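Long-range contact in dermonecrotic toxin (Pasteurella multocida, PDB 2EBF), which acts as a potent mitogen and osteolytic toxin that induces bone resorption and is associated with severe progressive atrophic rhinitis in pigs: residues Phe44-Leu57 with Leu79-Gln92. Numbering follows the deposited sequence.
Sequences FRIGLEGVWTPEVL and LQRIHNSNILDERQ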
loop_
_atom_site.group_PDB
_atom_site.type_symbol
_atom_site.label_atom_id
_atom_site.label_comp_id
_atom_site.label_asym_id
_atom_site.label_seq_id
_atom_site.Cartn_x
_atom_site.Cartn_y
_atom_site.Cartn_z
ATOM N N PHE A 44 -8.212 9.492 -18.611
ATOM C CA PHE A 44 -7.355 9.881 -17.481
ATOM C C PHE A 44 -6.131 10.672 -17.898
ATOM O O PHE A 44 -5.089 10.607 -17.249
ATOM C CB PHE A 44 -6.947 8.644 -16.665
ATOM C CG PHE A 44 -8.126 7.855 -16.152
ATOM C CD1 PHE A 44 -8.114 6.461 -16.165
ATOM C CD2 PHE A 44 -9.254 8.509 -15.691
ATOM C CE1 PHE A 44 -9.217 5.727 -15.701
ATOM C CE2 PHE A 44 -10.384 7.787 -15.240
ATOM C CZ PHE A 44 -10.350 6.389 -15.237
ATOM N N ARG A 45 -6.256 11.439 -18.969
ATOM C CA ARG A 45 -5.080 12.112 -19.520
ATOM C C ARG A 45 -4.731 13.423 -18.785
ATOM O O ARG A 45 -3.711 14.049 -19.071
ATOM C CB ARG A 45 -5.243 12.327 -21.024
ATOM C CG ARG A 45 -6.406 13.184 -21.406
ATOM C CD ARG A 45 -6.487 13.327 -22.916
ATOM N NE ARG A 45 -7.554 14.250 -23.279
ATOM C CZ ARG A 45 -8.840 13.923 -23.355
ATOM N NH1 ARG A 45 -9.245 12.674 -23.102
ATOM N NH2 ARG A 45 -9.727 14.848 -23.690
ATOM N N ILE A 46 -5.566 13.813 -17.822
ATOM C CA ILE A 46 -5.294 15.005 -16.977
ATOM C C ILE A 46 -5.020 16.232 -17.858
ATOM O O ILE A 46 -4.004 16.933 -17.717
ATOM C CB ILE A 46 -4.161 14.749 -15.931
ATOM C CG1 ILE A 46 -4.444 13.478 -15.119
ATOM C CG2 ILE A 46 -4.038 15.899 -14.949
ATOM C CD1 ILE A 46 -3.592 12.350 -15.528
ATOM N N GLY A 47 -5.933 16.457 -18.801
ATOM C CA GLY A 47 -5.796 17.529 -19.777
ATOM C C GLY A 47 -5.930 18.886 -19.117
ATOM O O GLY A 47 -6.727 19.050 -18.179
ATOM N N LEU A 48 -5.149 19.853 -19.603
ATOM C CA LEU A 48 -5.135 21.204 -19.026
ATOM C C LEU A 48 -5.852 22.265 -19.861
ATOM O O LEU A 48 -5.687 23.454 -19.615
ATOM C CB LEU A 48 -3.700 21.640 -18.740
ATOM C CG LEU A 48 -2.954 20.793 -17.699
ATOM C CD1 LEU A 48 -1.516 21.217 -17.620
ATOM C CD2 LEU A 48 -3.642 20.881 -16.322
ATOM N N GLU A 49 -6.669 21.835 -20.823
ATOM C CA GLU A 49 -7.386 22.773 -21.703
ATOM C C GLU A 49 -8.351 23.698 -20.966
ATOM O O GLU A 49 -8.664 24.786 -21.452
ATOM C CB GLU A 49 -8.128 22.041 -22.826
ATOM C CG GLU A 49 -7.217 21.310 -23.796
ATOM C CD GLU A 49 -7.043 19.833 -23.461
ATOM O OE1 GLU A 49 -6.903 19.035 -24.416
ATOM O OE2 GLU A 49 -7.050 19.463 -22.264
ATOM N N GLY A 50 -8.827 23.261 -19.802
ATOM C CA GLY A 50 -9.769 24.057 -19.029
ATOM C C GLY A 50 -9.194 24.713 -17.788
ATOM O O GLY A 50 -9.942 25.175 -16.924
ATOM N N VAL A 51 -7.868 24.751 -17.693
ATOM C CA VAL A 51 -7.198 25.331 -16.544
ATOM C C VAL A 51 -6.407 26.539 -17.031
ATOM O O VAL A 51 -5.606 26.422 -17.954
ATOM C CB VAL A 51 -6.236 24.309 -15.872
ATOM C CG1 VAL A 51 -5.499 24.939 -14.697
ATOM C CG2 VAL A 51 -6.978 23.064 -15.425
ATOM N N TRP A 52 -6.646 27.693 -16.408
ATOM C CA TRP A 52 -5.971 28.934 -16.755
ATOM C C TRP A 52 -4.465 28.780 -16.673
ATOM O O TRP A 52 -3.948 28.068 -15.802
ATOM C CB TRP A 52 -6.358 30.054 -15.792
ATOM C CG TRP A 52 -7.735 30.630 -15.935
ATOM C CD1 TRP A 52 -8.564 30.578 -17.030
ATOM C CD2 TRP A 52 -8.423 31.397 -14.945
ATOM N NE1 TRP A 52 -9.739 31.258 -16.761
ATOM C CE2 TRP A 52 -9.673 31.768 -15.490
ATOM C CE3 TRP A 52 -8.099 31.807 -13.640
ATOM C CZ2 TRP A 52 -10.604 32.526 -14.777
ATOM C CZ3 TRP A 52 -9.027 32.554 -12.930
ATOM C CH2 TRP A 52 -10.267 32.904 -13.503
ATOM N N THR A 53 -3.771 29.447 -17.589
ATOM C CA THR A 53 -2.317 29.585 -17.523
ATOM C C THR A 53 -1.978 30.743 -16.578
ATOM O O THR A 53 -2.860 31.534 -16.257
ATOM C CB THR A 53 -1.738 29.903 -18.905
ATOM O OG1 THR A 53 -2.350 31.103 -19.410
ATOM C CG2 THR A 53 -1.990 28.735 -19.866
ATOM N N PRO A 54 -0.708 30.844 -16.121
ATOM C CA PRO A 54 -0.299 31.944 -15.232
ATOM C C PRO A 54 -0.579 33.353 -15.772
ATOM O O PRO A 54 -0.980 34.226 -14.999
ATOM C CB PRO A 54 1.219 31.722 -15.071
ATOM C CG PRO A 54 1.403 30.278 -15.277
ATOM C CD PRO A 54 0.406 29.912 -16.361
ATOM N N GLU A 55 -0.374 33.580 -17.073
ATOM C CA GLU A 55 -0.661 34.903 -17.666
ATOM C C GLU A 55 -2.131 35.265 -17.537
ATOM O O GLU A 55 -2.478 36.408 -17.250
ATOM C CB GLU A 55 -0.253 34.979 -19.141
ATOM C CG GLU A 55 1.249 34.957 -19.410
ATOM C CD GLU A 55 2.024 36.114 -18.788
ATOM O OE1 GLU A 55 1.472 37.219 -18.581
ATOM O OE2 GLU A 55 3.222 35.911 -18.517
ATOM N N VAL A 56 -2.996 34.285 -17.743
ATOM C CA VAL A 56 -4.421 34.519 -17.615
ATOM C C VAL A 56 -4.778 34.830 -16.146
ATOM O O VAL A 56 -5.509 35.788 -15.860
ATOM C CB VAL A 56 -5.226 33.328 -18.179
ATOM C CG1 VAL A 56 -6.645 33.358 -17.683
ATOM C CG2 VAL A 56 -5.201 33.350 -19.702
ATOM N N LEU A 57 -4.237 34.035 -15.226
ATOM C CA LEU A 57 -4.440 34.267 -13.793
ATOM C C LEU A 57 -4.040 35.682 -13.381
ATOM O O LEU A 57 -4.762 36.337 -12.625
ATOM C CB LEU A 57 -3.632 33.269 -12.961
ATOM C CG LEU A 57 -4.217 32.694 -11.657
ATOM C CD1 LEU A 57 -3.127 32.495 -10.609
ATOM C CD2 LEU A 57 -5.420 33.444 -11.074
ATOM N N LEU A 79 1.242 27.048 -10.595
ATOM C CA LEU A 79 0.426 26.970 -11.807
ATOM C C LEU A 79 1.333 26.760 -13.026
ATOM O O LEU A 79 1.027 25.956 -13.908
ATOM C CB LEU A 79 -0.393 28.243 -11.993
ATOM C CG LEU A 79 -1.855 28.155 -12.466
ATOM C CD1 LEU A 79 -2.260 29.416 -13.199
ATOM C CD2 LEU A 79 -2.210 26.883 -13.246
ATOM N N GLN A 80 2.456 27.472 -13.062
ATOM C CA GLN A 80 3.400 27.317 -14.159
ATOM C C GLN A 80 3.969 25.903 -14.226
ATOM O O GLN A 80 4.036 25.324 -15.307
ATOM C CB GLN A 80 4.524 28.352 -14.096
ATOM C CG GLN A 80 5.409 28.332 -15.343
ATOM C CD GLN A 80 4.623 28.567 -16.631
ATOM O OE1 GLN A 80 4.409 27.643 -17.421
ATOM N NE2 GLN A 80 4.176 29.803 -16.839
ATOM N N ARG A 81 4.361 25.356 -13.073
ATOM C CA ARG A 81 4.872 23.983 -12.998
ATOM C C ARG A 81 3.858 22.969 -13.520
ATOM O O ARG A 81 4.238 22.001 -14.175
ATOM C CB ARG A 81 5.292 23.611 -11.569
ATOM C CG ARG A 81 6.628 24.201 -11.120
ATOM C CD ARG A 81 7.163 23.494 -9.856
ATOM N NE ARG A 81 7.582 22.112 -10.129
ATOM C CZ ARG A 81 7.740 21.152 -9.212
ATOM N NH1 ARG A 81 7.521 21.383 -7.917
ATOM N NH2 ARG A 81 8.116 19.939 -9.599
ATOM N N ILE A 82 2.574 23.185 -13.220
ATOM C CA ILE A 82 1.504 22.302 -13.693
ATOM C C ILE A 82 1.468 22.278 -15.218
ATOM O O ILE A 82 1.462 21.203 -15.832
ATOM C CB ILE A 82 0.132 22.725 -13.107
ATOM C CG1 ILE A 82 0.075 22.347 -11.627
ATOM C CG2 ILE A 82 -1.046 22.075 -13.863
ATOM C CD1 ILE A 82 -0.843 23.206 -10.831
ATOM N N HIS A 83 1.480 23.464 -15.818
ATOM C CA HIS A 83 1.438 23.602 -17.274
ATOM C C HIS A 83 2.702 23.093 -17.975
ATOM O O HIS A 83 2.645 22.705 -19.144
ATOM C CB HIS A 83 1.114 25.050 -17.673
ATOM C CG HIS A 83 -0.334 25.405 -17.494
ATOM N ND1 HIS A 83 -1.302 25.081 -18.424
ATOM C CD2 HIS A 83 -0.982 26.042 -16.486
ATOM C CE1 HIS A 83 -2.479 25.504 -17.999
ATOM N NE2 HIS A 83 -2.312 26.098 -16.830
ATOM N N ASN A 84 3.825 23.091 -17.258
ATOM C CA ASN A 84 5.087 22.562 -17.782
ATOM C C ASN A 84 5.279 21.065 -17.553
ATOM O O ASN A 84 6.216 20.477 -18.083
ATOM C CB ASN A 84 6.283 23.319 -17.193
ATOM C CG ASN A 84 6.353 24.764 -17.651
ATOM O OD1 ASN A 84 5.678 25.173 -18.605
ATOM N ND2 ASN A 84 7.179 25.550 -16.967
ATOM N N SER A 85 4.391 20.454 -16.770
ATOM C CA SER A 85 4.542 19.057 -16.357
ATOM C C SER A 85 4.129 18.053 -17.439
ATOM O O SER A 85 2.968 18.020 -17.865
ATOM C CB SER A 85 3.756 18.799 -15.067
ATOM O OG SER A 85 3.912 17.464 -14.635
ATOM N N ASN A 86 5.078 17.222 -17.856
ATOM C CA ASN A 86 4.828 16.211 -18.882
ATOM C C ASN A 86 4.441 14.860 -18.283
ATOM O O ASN A 86 3.794 14.039 -18.945
ATOM C CB ASN A 86 6.059 16.042 -19.786
ATOM C CG ASN A 86 6.483 17.338 -20.475
ATOM O OD1 ASN A 86 5.657 18.072 -21.025
ATOM N ND2 ASN A 86 7.787 17.609 -20.472
ATOM N N ILE A 87 4.829 14.629 -17.031
ATOM C CA ILE A 87 4.539 13.367 -16.362
ATOM C C ILE A 87 3.211 13.507 -15.623
ATOM O O ILE A 87 3.079 14.287 -14.674
ATOM C CB ILE A 87 5.688 12.933 -15.416
ATOM C CG1 ILE A 87 7.009 12.851 -16.188
ATOM C CG2 ILE A 87 5.404 11.564 -14.798
ATOM C CD1 ILE A 87 8.225 12.788 -15.282
ATOM N N LEU A 88 2.228 12.742 -16.079
ATOM C CA LEU A 88 0.841 12.942 -15.677
ATOM C C LEU A 88 0.597 12.731 -14.186
ATOM O O LEU A 88 -0.215 13.443 -13.589
ATOM C CB LEU A 88 -0.082 12.039 -16.502
ATOM C CG LEU A 88 -0.661 12.601 -17.817
ATOM C CD1 LEU A 88 0.179 13.698 -18.487
ATOM C CD2 LEU A 88 -0.974 11.474 -18.786
ATOM N N ASP A 89 1.280 11.749 -13.599
ATOM C CA ASP A 89 1.171 11.504 -12.153
ATOM C C ASP A 89 1.705 12.684 -11.343
ATOM O O ASP A 89 1.148 13.039 -10.291
ATOM C CB ASP A 89 1.899 10.214 -11.750
ATOM C CG ASP A 89 1.609 9.819 -10.312
ATOM O OD1 ASP A 89 0.533 9.230 -10.048
ATOM O OD2 ASP A 89 2.451 10.110 -9.448
ATOM N N GLU A 90 2.795 13.285 -11.821
ATOM C CA GLU A 90 3.321 14.481 -11.196
ATOM C C GLU A 90 2.396 15.674 -11.416
ATOM O O GLU A 90 2.149 16.453 -10.490
ATOM C CB GLU A 90 4.736 14.782 -11.716
ATOM C CG GLU A 90 5.753 13.797 -11.186
ATOM C CD GLU A 90 7.149 14.047 -11.713
ATOM O OE1 GLU A 90 7.385 15.113 -12.330
ATOM O OE2 GLU A 90 8.012 13.168 -11.508
ATOM N N ARG A 91 1.892 15.812 -12.645
ATOM C CA ARG A 91 0.924 16.857 -12.982
ATOM C C ARG A 91 -0.273 16.857 -12.020
ATOM O O ARG A 91 -0.618 17.902 -11.451
ATOM C CB ARG A 91 0.421 16.715 -14.426
ATOM C CG ARG A 91 -0.416 17.902 -14.880
ATOM C CD ARG A 91 -1.005 17.694 -16.261
ATOM N NE ARG A 91 0.018 17.766 -17.304
ATOM C CZ ARG A 91 -0.222 17.525 -18.590
ATOM N NH1 ARG A 91 -1.447 17.201 -18.995
ATOM N NH2 ARG A 91 0.763 17.592 -19.471
ATOM N N GLN A 92 -0.908 15.703 -11.827
ATOM C CA GLN A 92 -2.068 15.671 -10.915
ATOM C C GLN A 92 -1.633 15.937 -9.472
ATOM O O GLN A 92 -2.370 16.556 -8.712
ATOM C CB GLN A 92 -2.928 14.407 -11.064
ATOM C CG GLN A 92 -2.298 13.056 -10.676
ATOM C CD GLN A 92 -2.691 12.550 -9.282
ATOM O OE1 GLN A 92 -2.634 11.342 -9.008
ATOM N NE2 GLN A 92 -3.044 13.459 -8.394
HETATM O O HOH W 1 -2.450 14.816 -21.203
#
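The guanidinium of Arg-91 lies between two leucines: CD1 of Leu-48 sits 3.7 Å above one face, toward its rim, and CD1 of Leu-88, from the same helix as the arginine, covers the centre of the opposite face. At its edge, NH1 donates to Ile-46 O (2.9 Å), which lies 1° from the guanidinium plane, although the nitrogen itself stands above the carbonyl plane. On another side NE and NH2 both hold Ser-85 O, 3.0 and 2.8 Å away. A chain extended to CD and then bent at chi3 (-71°) turns the flat group toward Ser-85 O, so that one side chain ties the link between helices 70-84 and 88-108 to the carbonyl of Ile-46. The imidazole of His-83 has CG2 of Thr-53 over one face, a CH-pi contact 4.0 Å from the ring centroid, while Val-51 O meets its edge in plane. Its NE2 donates to Trp-52 O at 2.8 Å, with that oxygen tilted 21° from the ring plane. Within the Membrane Localization Domain range of the toxin's C-terminal region, a largely irregular segment packs over two consecutive helices before entering helix 54-60, for which Thr-53 is the N-cap. Between the two polar anchors, Leu-48 crosses Ile-82 at about a right angle, CD2 to CG2. Beyond His-83, the Leu-79 methyls reach Val-51, Pro-54 and Leu-57, with Leu-79 CD1 4.1 Å from Leu-57 CB. At the far end the side chains of Ile-46 and Leu-88 lie alongside each other, pointing opposite ways, with Ile-46 CD1 3.7 Å from Leu-88 CB, and Ile-46 also touches Leu-129 of helix 115-129.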